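Local coordinates for acyl-CoA dehydrogenase domain protein Tcur3481 (Thermomonospora curvata, PDB 6WY9) that probably catalyses the flavin-dependent oxidation of acyl-CoA thioesters, as acyl-CoA dehydrogenases do, and binds FAD, at residues V85-W88 with P89-A93; R209-G212 with P213-P217; E41-W44 with R45-G49. All blocks are in the same frame, centred on the assembly; numbering follows the deposited sequence.

Contact 1 (V85-W88 with P89-A93); sequences VPLW and PTLVA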
loop_
_atom_site.group_PDB
_atom_site.type_symbol
_atom_site.label_atom_id
_atom_site.label_comp_id
_atom_site.label_asym_id
_atom_site.label_seq_id
_atom_site.Cartn_x
_atom_site.Cartn_y
_atom_site.Cartn_z
ATOM N N VAL B 85 -0.053 -14.605 -29.306
ATOM C CA VAL B 85 0.254 -14.037 -30.632
ATOM C C VAL B 85 0.823 -12.636 -30.446
ATOM O O VAL B 85 0.425 -11.903 -29.547
ATOM C CB VAL B 85 -1.001 -13.955 -31.547
ATOM C CG1 VAL B 85 -1.270 -15.252 -32.268
ATOM C CG2 VAL B 85 -2.245 -13.521 -30.748
ATOM N N PRO B 86 1.750 -12.227 -31.344
ATOM C CA PRO B 86 2.416 -10.918 -31.131
ATOM C C PRO B 86 1.613 -9.748 -31.701
ATOM O O PRO B 86 2.038 -9.048 -32.633
ATOM C CB PRO B 86 3.747 -11.120 -31.857
ATOM C CG PRO B 86 3.296 -11.884 -33.115
ATOM C CD PRO B 86 2.280 -12.917 -32.540
ATOM N N LEU B 87 0.412 -9.532 -31.156
ATOM C CA LEU B 87 -0.428 -8.474 -31.711
ATOM C C LEU B 87 0.144 -7.089 -31.400
ATOM O O LEU B 87 0.217 -6.229 -32.288
ATOM C CB LEU B 87 -1.862 -8.608 -31.178
ATOM C CG LEU B 87 -2.698 -9.763 -31.754
ATOM C CD1 LEU B 87 -3.998 -9.944 -30.892
ATOM C CD2 LEU B 87 -3.062 -9.545 -33.218
ATOM N N TRP B 88 0.565 -6.848 -30.148
ATOM C CA TRP B 88 0.972 -5.457 -29.947
ATOM C C TRP B 88 2.287 -5.149 -30.670
ATOM O O TRP B 88 2.381 -4.089 -31.305
ATOM C CB TRP B 88 0.998 -5.053 -28.450
ATOM C CG TRP B 88 2.175 -5.486 -27.613
ATOM C CD1 TRP B 88 2.235 -6.563 -26.756
ATOM C CD2 TRP B 88 3.459 -4.833 -27.521
ATOM N NE1 TRP B 88 3.481 -6.624 -26.168
ATOM C CE2 TRP B 88 4.252 -5.592 -26.635
ATOM C CE3 TRP B 88 4.027 -3.715 -28.146
ATOM C CZ2 TRP B 88 5.585 -5.239 -26.327
ATOM C CZ3 TRP B 88 5.338 -3.372 -27.845
ATOM C CH2 TRP B 88 6.099 -4.129 -26.944
ATOM N N PRO B 89 3.292 -6.036 -30.705
ATOM C CA PRO B 89 4.497 -5.673 -31.485
ATOM C C PRO B 89 4.194 -5.431 -32.959
ATOM O O PRO B 89 4.626 -4.420 -33.523
ATOM C CB PRO B 89 5.446 -6.866 -31.261
ATOM C CG PRO B 89 4.975 -7.488 -29.954
ATOM C CD PRO B 89 3.446 -7.344 -30.035
ATOM N N THR B 90 3.432 -6.319 -33.603
ATOM C CA THR B 90 3.151 -6.144 -35.023
ATOM C C THR B 90 2.283 -4.920 -35.276
ATOM O O THR B 90 2.555 -4.148 -36.208
ATOM C CB THR B 90 2.469 -7.398 -35.591
ATOM O OG1 THR B 90 3.429 -8.455 -35.664
ATOM C CG2 THR B 90 1.927 -7.151 -36.997
ATOM N N LEU B 91 1.198 -4.746 -34.486
ATOM C CA LEU B 91 0.214 -3.707 -34.825
ATOM C C LEU B 91 0.634 -2.314 -34.355
ATOM O O LEU B 91 0.282 -1.328 -35.009
ATOM C CB LEU B 91 -1.178 -4.063 -34.263
ATOM C CG LEU B 91 -1.800 -5.288 -34.984
ATOM C CD1 LEU B 91 -3.200 -5.732 -34.456
ATOM C CD2 LEU B 91 -1.831 -5.067 -36.531
ATOM N N VAL B 92 1.341 -2.200 -33.220
ATOM C CA VAL B 92 1.965 -0.916 -32.880
ATOM C C VAL B 92 3.001 -0.530 -33.943
ATOM O O VAL B 92 3.065 0.628 -34.382
ATOM C CB VAL B 92 2.579 -0.953 -31.457
ATOM C CG1 VAL B 92 3.405 0.304 -31.165
ATOM C CG2 VAL B 92 1.470 -1.132 -30.351
ATOM N N ALA B 93 3.826 -1.483 -34.387
ATOM C CA ALA B 93 4.761 -1.137 -35.457
ATOM C C ALA B 93 4.005 -0.695 -36.696
ATOM O O ALA B 93 4.403 0.270 -37.366
ATOM C CB ALA B 93 5.678 -2.317 -35.781
#

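Contact 2 (R209-G212 with P213-P217); sequences RALG and PAALP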
loop_
_atom_site.group_PDB
_atom_site.type_symbol
_atom_site.label_atom_id
_atom_site.label_comp_id
_atom_site.label_asym_id
_atom_site.label_seq_id
_atom_site.Cartn_x
_atom_site.Cartn_y
_atom_site.Cartn_z
ATOM N N ARG B 209 16.209 2.477 -42.658
ATOM C CA ARG B 209 15.502 3.609 -43.237
ATOM C C ARG B 209 14.722 4.295 -42.132
ATOM O O ARG B 209 14.051 3.626 -41.340
ATOM C CB ARG B 209 14.539 3.154 -44.331
ATOM C CG ARG B 209 15.163 2.253 -45.374
ATOM C CD ARG B 209 16.151 3.031 -46.214
ATOM N NE ARG B 209 15.487 4.057 -47.010
ATOM C CZ ARG B 209 16.081 4.768 -47.969
ATOM N NH1 ARG B 209 17.360 4.565 -48.257
ATOM N NH2 ARG B 209 15.391 5.682 -48.641
ATOM N N ALA B 210 14.798 5.620 -42.076
ATOM C CA ALA B 210 14.129 6.344 -41.001
ATOM C C ALA B 210 12.619 6.424 -41.226
ATOM O O ALA B 210 12.135 6.458 -42.367
ATOM C CB ALA B 210 14.716 7.753 -40.870
ATOM N N LEU B 211 11.870 6.436 -40.119
ATOM C CA LEU B 211 10.513 6.970 -40.100
ATOM C C LEU B 211 10.587 8.482 -39.842
ATOM O O LEU B 211 11.648 9.030 -39.534
ATOM C CB LEU B 211 9.644 6.274 -39.042
ATOM C CG LEU B 211 9.102 4.876 -39.349
ATOM C CD1 LEU B 211 10.266 3.898 -39.431
ATOM C CD2 LEU B 211 8.059 4.385 -38.272
ATOM N N GLY B 212 9.456 9.171 -39.975
ATOM C CA GLY B 212 9.398 10.601 -39.732
ATOM C C GLY B 212 9.863 11.041 -38.346
ATOM O O GLY B 212 9.978 10.250 -37.400
ATOM N N PRO B 213 10.121 12.349 -38.211
ATOM C CA PRO B 213 10.794 12.867 -37.006
ATOM C C PRO B 213 10.038 12.638 -35.712
ATOM O O PRO B 213 10.655 12.568 -34.644
ATOM C CB PRO B 213 10.911 14.376 -37.290
ATOM C CG PRO B 213 10.615 14.552 -38.742
ATOM C CD PRO B 213 9.740 13.417 -39.148
ATOM N N ALA B 214 8.718 12.574 -35.755
ATOM C CA ALA B 214 7.936 12.385 -34.544
ATOM C C ALA B 214 7.668 10.908 -34.233
ATOM O O ALA B 214 6.947 10.607 -33.281
ATOM C CB ALA B 214 6.618 13.157 -34.661
ATOM N N ALA B 215 8.257 9.980 -34.993
ATOM C CA ALA B 215 7.868 8.578 -34.869
ATOM C C ALA B 215 8.184 8.013 -33.492
ATOM O O ALA B 215 7.389 7.240 -32.948
ATOM C CB ALA B 215 8.549 7.732 -35.941
ATOM N N LEU B 216 9.342 8.371 -32.922
ATOM C CA LEU B 216 9.769 7.695 -31.676
ATOM C C LEU B 216 8.863 8.055 -30.516
ATOM O O LEU B 216 8.289 7.139 -29.893
ATOM C CB LEU B 216 11.233 8.025 -31.369
ATOM C CG LEU B 216 11.679 7.376 -30.033
ATOM C CD1 LEU B 216 11.366 5.902 -29.985
ATOM C CD2 LEU B 216 13.176 7.589 -29.694
ATOM N N PRO B 217 8.689 9.330 -30.149
ATOM C CA PRO B 217 7.818 9.611 -28.991
ATOM C C PRO B 217 6.390 9.166 -29.244
ATOM O O PRO B 217 5.720 8.703 -28.321
ATOM C CB PRO B 217 7.926 11.135 -28.796
ATOM C CG PRO B 217 8.775 11.663 -29.988
ATOM C CD PRO B 217 9.035 10.536 -30.926
#

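Contact 3 (E41-W44 with R45-G49); sequences ETLW and RELAG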
loop_
_atom_site.group_PDB
_atom_site.type_symbol
_atom_site.label_atom_id
_atom_site.label_comp_id
_atom_site.label_asym_id
_atom_site.label_seq_id
_atom_site.Cartn_x
_atom_site.Cartn_y
_atom_site.Cartn_z
ATOM N N GLU B 41 0.552 -19.776 -34.834
ATOM C CA GLU B 41 0.396 -19.338 -36.218
ATOM C C GLU B 41 -1.021 -19.583 -36.711
ATOM O O GLU B 41 -1.480 -18.918 -37.653
ATOM C CB GLU B 41 1.385 -20.069 -37.116
ATOM C CG GLU B 41 2.821 -19.830 -36.779
ATOM C CD GLU B 41 3.273 -18.406 -37.083
ATOM O OE1 GLU B 41 2.574 -17.678 -37.825
ATOM O OE2 GLU B 41 4.338 -18.020 -36.563
ATOM N N THR B 42 -1.704 -20.568 -36.118
ATOM C CA THR B 42 -3.091 -20.823 -36.483
ATOM C C THR B 42 -3.972 -19.676 -36.015
ATOM O O THR B 42 -4.785 -19.140 -36.780
ATOM C CB THR B 42 -3.548 -22.158 -35.878
ATOM O OG1 THR B 42 -2.669 -23.188 -36.363
ATOM C CG2 THR B 42 -4.993 -22.473 -36.355
ATOM N N LEU B 43 -3.794 -19.275 -34.764
ATOM C CA LEU B 43 -4.506 -18.118 -34.233
ATOM C C LEU B 43 -4.226 -16.860 -35.061
ATOM O O LEU B 43 -5.139 -16.068 -35.335
ATOM C CB LEU B 43 -4.094 -17.897 -32.790
ATOM C CG LEU B 43 -4.761 -16.713 -32.078
ATOM C CD1 LEU B 43 -6.300 -16.810 -32.215
ATOM C CD2 LEU B 43 -4.322 -16.650 -30.580
ATOM N N TRP B 44 -2.964 -16.660 -35.459
ATOM C CA TRP B 44 -2.611 -15.514 -36.287
ATOM C C TRP B 44 -3.394 -15.527 -37.601
ATOM O O TRP B 44 -3.910 -14.498 -38.049
ATOM C CB TRP B 44 -1.111 -15.517 -36.580
ATOM C CG TRP B 44 -0.685 -14.209 -37.141
ATOM C CD1 TRP B 44 -0.453 -13.895 -38.457
ATOM C CD2 TRP B 44 -0.484 -13.007 -36.393
ATOM N NE1 TRP B 44 -0.099 -12.570 -38.565
ATOM C CE2 TRP B 44 -0.120 -11.999 -37.316
ATOM C CE3 TRP B 44 -0.576 -12.684 -35.026
ATOM C CZ2 TRP B 44 0.163 -10.672 -36.915
ATOM C CZ3 TRP B 44 -0.274 -11.345 -34.623
ATOM C CH2 TRP B 44 0.083 -10.370 -35.571
ATOM N N ARG B 45 -3.453 -16.681 -38.254
ATOM C CA ARG B 45 -4.153 -16.754 -39.535
ATOM C C ARG B 45 -5.657 -16.567 -39.358
ATOM O O ARG B 45 -6.327 -15.954 -40.204
ATOM C CB ARG B 45 -3.855 -18.083 -40.222
ATOM C CG ARG B 45 -2.466 -18.213 -40.843
ATOM C CD ARG B 45 -2.354 -19.539 -41.643
ATOM N NE ARG B 45 -2.692 -20.732 -40.851
ATOM C CZ ARG B 45 -3.864 -21.375 -40.902
ATOM N NH1 ARG B 45 -4.829 -20.949 -41.708
ATOM N NH2 ARG B 45 -4.076 -22.450 -40.144
ATOM N N GLU B 46 -6.203 -17.103 -38.276
ATOM C CA GLU B 46 -7.628 -16.921 -37.990
ATOM C C GLU B 46 -7.957 -15.444 -37.764
ATOM O O GLU B 46 -8.945 -14.923 -38.298
ATOM C CB GLU B 46 -8.011 -17.751 -36.756
ATOM C CG GLU B 46 -7.790 -19.282 -36.895
ATOM C CD GLU B 46 -8.961 -19.937 -37.548
ATOM O OE1 GLU B 46 -10.080 -19.490 -37.218
ATOM O OE2 GLU B 46 -8.775 -20.845 -38.403
ATOM N N LEU B 47 -7.127 -14.755 -36.973
ATOM C CA LEU B 47 -7.285 -13.313 -36.771
ATOM C C LEU B 47 -7.223 -12.539 -38.081
ATOM O O LEU B 47 -8.007 -11.605 -38.293
ATOM C CB LEU B 47 -6.201 -12.794 -35.823
ATOM C CG LEU B 47 -6.394 -13.353 -34.407
ATOM C CD1 LEU B 47 -5.168 -13.043 -33.547
ATOM C CD2 LEU B 47 -7.697 -12.856 -33.721
ATOM N N ALA B 48 -6.232 -12.839 -38.929
ATOM C CA ALA B 48 -6.169 -12.184 -40.233
ATOM C C ALA B 48 -7.447 -12.425 -41.031
ATOM O O ALA B 48 -7.981 -11.502 -41.669
ATOM C CB ALA B 48 -4.949 -12.667 -41.032
ATOM N N GLY B 49 -7.936 -13.663 -41.027
ATOM C CA GLY B 49 -9.064 -14.005 -41.871
ATOM C C GLY B 49 -10.345 -13.347 -41.421
ATOM O O GLY B 49 -11.220 -13.075 -42.244
#

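Contact 1 (V85-W88 with P89-A93)
The first turn of helix 87-100 holds this local contact, in which P89 points its CD at one face of the W88 indole, the two side chains crossing at about a right angle. CD of P89 sits 3.5 Å from the centroid of the W88 five-membered ring and 17° off its normal, a CH-pi contact. The W88 torsion makes this possible: CG stands between the backbone N and the carbonyl carbon (chi1 79°), which turns a face of the indole to the CD of the next residue. P86, centre of an inverse gamma turn, holds the N-cap position, and its O accepts from T90 N at 3.2 Å. Proline suits position 89, inside the first turn, where no backbone N-H is needed. The next bond, L91 N to L87 O at 2.8 Å, joins two leucines one turn apart, which lie side by side with CD2 of L87 4.0 Å from CD1 of L91. At the indole edge, CG2 of V92 lies 4.3 Å from CE3 of W88. Replacing W88 by an alanine would probably take the aromatic face from P89 CD and the ring edge from V92 CG2. T90 OG1 bonds to L119 O, tying the helix to strand 118-122, while W88 NE1 hydrogen-bonds a glycerol, probably from the crystallisation liquor.

Contact 2 (R209-G212 with P213-P217)
A short-range turn contact joins the end of strand 206-210 to the start of helix 215-248, where the chain leaves the beta-sheet and enters a long helix. Its backbone is a type I beta turn from G212 to A215, closed by A215 N donating to G212 O at 3.0 Å. The bond is fairly straight at hydrogen, 157°, but the donor stands 48° out of the carbonyl plane, above it rather than on a lone pair. P213 suits the second position of the turn because its ring already holds phi at -62°, close to what a type I turn requires, and the turn does not call on its backbone N as a donor. G212 before it has no side chain and contributes the carbonyl that closes the turn. A215, facing back toward the strand end, brings its methyl CB to 3.6 Å from L211 CB. With CG of L211 anti to the carbonyl carbon, CD2 is brought to 4.1 Å from A215 CB, and the small alanine lets leucine and helix start come this close. The same methyl also lies 3.2 Å from G212 O. Beyond the turn, L211 packs on A96 and A215 on H100 of helix 87-100, and G212 is backbone-bonded to H100. The arrangement is a type I turn that carries the chain from a strand directly into a helix, with A214 at the N-cap position.

Contact 3 (E41-W44 with R45-G49)
The backbone oxygen of T42 accepts from E46 N at 2.9 Å, nearly in line with its carbonyl, and CG of E46 also crowds in, 3.0 Å from that oxygen. The E46 chain bends at chi2 (-85°), which turns its carboxylate off from the carbonyl that CG touches. The i to i+4 ladder continues with L47 N on L43 O at 2.9 Å and A48 N on W44 O at 3.0 Å. R45 N donates to E41 O, but from 36° out of the carbonyl plane, and the arginine's aliphatic part follows it, with CG 3.4 Å from E41 O. A bend at chi3 (-55°) then carries the guanidinium over to T42, where NH2 comes within 3.9 Å of the CG2 methyl. A long, flexible arginine fits here because its hydrocarbon lies along the helix while its charged end lies on the exposed side. On the buried side two leucines meet, CG of L43 lying 4.0 Å from CD1 of L47, one turn apart; apolar leucines suit this side, where both meet I19 of helix 5-23. The E41 carboxylate is paired with R118, which also makes a cation-pi contact with the W44 ring. Helix 41-49 thus rests on helix 5-23 through its leucines, while W44 and L47 reach helix 87-100.

Overall arrangement
Along the chain contact 3 comes first, then contact 1, then contact 2. Contacts 3 and 1 are neighbours in the N-terminal family region, their centres about 13 Å apart: W44 of helix 41-49 packs against the start of helix 87-100, its CZ3 lying 3.6 Å from L87 CD2, and V85 leans on both W44 and L43. Contact 2 lies about 18 Å from contact 1, centre to centre, with nearest atoms about 6 Å apart, and about 29 Å from contact 3. Helix 87-100 bridges this gap: contact 1 opens it, and its later residues A96 and H100 meet contact 2. Together they link the N-terminal helices, the beta-sheet and helix 215-248, away from the flavin pocket.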